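Local coordinates for protein predicted zincin-like metalloprotease (Acidothermus cellulolyticus 11B, PDB 3E11) that is of unknown function but is predicted to be a zincin-like metallopeptidase, and can bind calcium, at residues I69-R73 and N74-A78. Sequence-based numbering, arbitrary orientation.
Sequences IIIYR and NTICA
Tyr72 and Ile76 are joined where strand 67-72 gives way to helix 73-78. The carbonyl of Tyr72, in the N-cap position, accepts Ile76 N at 3.2 Å from Tyr72 O, with an N-H...O angle of 162°. One residue on, Cys77 N reaches Arg73 O over 2.9 Å. Two successive i to i+4 bonds thus establish a helical turn directly after the last strand residue.

The buried side is tightly packed through Ile71, Ile76 and Cys77. In the modelled one of its two conformers, Ile76 lays its CG1 branch against the Tyr72 carbonyl, CG1 to O 3.2 Å, because chi1 of -72° keeps CG1 anti to its own carbonyl carbon. The same CG1 meets Ile71 CG2 more loosely, at 4.2 Å, and both isoleucines continue onto Thr93 of helix 83-101. Cys77 extends this inner surface: its SG lies 4.2 Å from Arg73 CG, and both side chains also touch Phe10 of helix 7-19.

The partly exposed side is looser. Arg73 and Asn74 lead away from each other's segment, although each CB still rests on the neighbouring backbone. Asn74 ND2 finds its hydrogen-bond partner in Glu39; an acetate ion lies nearby. Thr75 OG1 sits 3.2 Å from Tyr72 CB while hydrogen-bonding to Leu45 O, which ties the first turn to a neighbouring loop.

The helix axis runs at 53° to the central strand of a mixed sheet. Ile71 lies near, without touching, His96, Glu97 and His100, consistent with a zincin-like fold, in which the sheet packs on the helix carrying a probable HExxH motif.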
loop_
_atom_site.group_PDB
_atom_site.type_symbol
_atom_site.label_atom_id
_atom_site.label_comp_id
_atom_site.label_asym_id
_atom_site.label_seq_id
_atom_site.Cartn_x
_atom_site.Cartn_y
_atom_site.Cartn_z
ATOM N N ILE A 69 -2.435 2.632 -4.664
ATOM C CA ILE A 69 -2.157 1.323 -4.127
ATOM C C ILE A 69 -3.332 1.006 -3.195
ATOM O O ILE A 69 -3.580 1.728 -2.217
ATOM C CB ILE A 69 -0.824 1.268 -3.387
ATOM C CG1 ILE A 69 0.347 1.425 -4.385
ATOM C CG2 ILE A 69 -0.669 -0.038 -2.661
ATOM C CD1 ILE A 69 1.716 1.530 -3.703
ATOM N N ILE A 70 -4.077 -0.034 -3.547
ATOM C CA ILE A 70 -5.190 -0.482 -2.706
ATOM C C ILE A 70 -4.641 -1.429 -1.659
ATOM O O ILE A 70 -3.809 -2.268 -1.986
ATOM C CB ILE A 70 -6.276 -1.172 -3.529
ATOM C CG1 ILE A 70 -6.663 -0.328 -4.764
ATOM C CG2 ILE A 70 -7.507 -1.444 -2.652
ATOM C CD1 ILE A 70 -7.115 1.069 -4.455
ATOM N N ILE A 71 -5.087 -1.278 -0.408
ATOM C CA ILE A 71 -4.681 -2.143 0.715
ATOM C C ILE A 71 -5.961 -2.790 1.220
ATOM O O ILE A 71 -6.957 -2.105 1.401
ATOM C CB ILE A 71 -3.985 -1.336 1.849
ATOM C CG1 ILE A 71 -2.630 -0.814 1.377
ATOM C CG2 ILE A 71 -3.793 -2.153 3.095
ATOM C CD1 ILE A 71 -1.597 -1.863 1.031
ATOM N N TYR A 72 -5.949 -4.115 1.374
ATOM C CA TYR A 72 -7.151 -4.896 1.738
ATOM C C TYR A 72 -7.152 -5.184 3.230
ATOM O O TYR A 72 -6.346 -5.958 3.730
ATOM C CB TYR A 72 -7.233 -6.180 0.907
ATOM C CG TYR A 72 -7.393 -5.836 -0.562
ATOM C CD1 TYR A 72 -8.563 -5.221 -1.013
ATOM C CD2 TYR A 72 -6.366 -6.012 -1.457
ATOM C CE1 TYR A 72 -8.728 -4.866 -2.347
ATOM C CE2 TYR A 72 -6.499 -5.649 -2.802
ATOM C CZ TYR A 72 -7.681 -5.071 -3.239
ATOM O OH TYR A 72 -7.839 -4.703 -4.548
ATOM N N ARG A 73 -8.058 -4.541 3.942
ATOM C CA ARG A 73 -8.058 -4.598 5.396
ATOM C C ARG A 73 -8.279 -6.030 5.902
ATOM O O ARG A 73 -7.595 -6.490 6.813
ATOM C CB ARG A 73 -9.147 -3.644 5.915
ATOM C CG ARG A 73 -9.265 -3.540 7.414
ATOM C CD ARG A 73 -10.122 -2.341 7.834
ATOM N NE ARG A 73 -11.460 -2.482 7.298
ATOM C CZ ARG A 73 -12.046 -1.647 6.432
ATOM N NH1 ARG A 73 -11.445 -0.535 6.003
ATOM N NH2 ARG A 73 -13.275 -1.921 6.003
ATOM N N ASN A 74 -9.237 -6.745 5.311
ATOM C CA ASN A 74 -9.556 -8.087 5.834
ATOM C C ASN A 74 -8.362 -9.046 5.723
ATOM O O ASN A 74 -8.039 -9.779 6.682
ATOM C CB ASN A 74 -10.778 -8.666 5.136
ATOM C CG ASN A 74 -12.035 -7.959 5.505
ATOM O OD1 ASN A 74 -12.036 -7.077 6.369
ATOM N ND2 ASN A 74 -13.126 -8.330 4.868
ATOM N N THR A 75 -7.708 -9.049 4.561
ATOM C CA THR A 75 -6.695 -10.063 4.264
ATOM C C THR A 75 -5.427 -9.741 5.046
ATOM O O THR A 75 -4.758 -10.645 5.521
ATOM C CB THR A 75 -6.420 -10.221 2.745
ATOM O OG1 THR A 75 -6.231 -8.939 2.169
ATOM C CG2 THR A 75 -7.576 -10.893 2.056
ATOM N N ILE A 76 -5.130 -8.454 5.221
ATOM C CA ILE A 76 -4.016 -7.980 6.060
ATOM C C ILE A 76 -4.235 -8.367 7.515
ATOM O O ILE A 76 -3.335 -8.894 8.182
ATOM C CB ILE A 76 -3.857 -6.422 5.980
ATOM C CG1 ILE A 76 -3.284 -5.985 4.615
ATOM C CG2 ILE A 76 -2.978 -5.886 7.122
ATOM C CD1 ILE A 76 -1.741 -6.000 4.506
ATOM N N CYS A 77 -5.421 -8.063 8.027
ATOM C CA CYS A 77 -5.677 -8.290 9.462
ATOM C C CYS A 77 -5.640 -9.746 9.824
ATOM O O CYS A 77 -5.163 -10.095 10.877
ATOM C CB CYS A 77 -6.990 -7.671 9.929
ATOM S SG CYS A 77 -6.882 -5.835 10.015
ATOM N N ALA A 78 -6.104 -10.599 8.925
ATOM C CA ALA A 78 -6.099 -12.051 9.139
ATOM C C ALA A 78 -4.710 -12.598 9.417
ATOM O O ALA A 78 -4.586 -13.646 10.033
ATOM C CB ALA A 78 -6.684 -12.763 7.962
#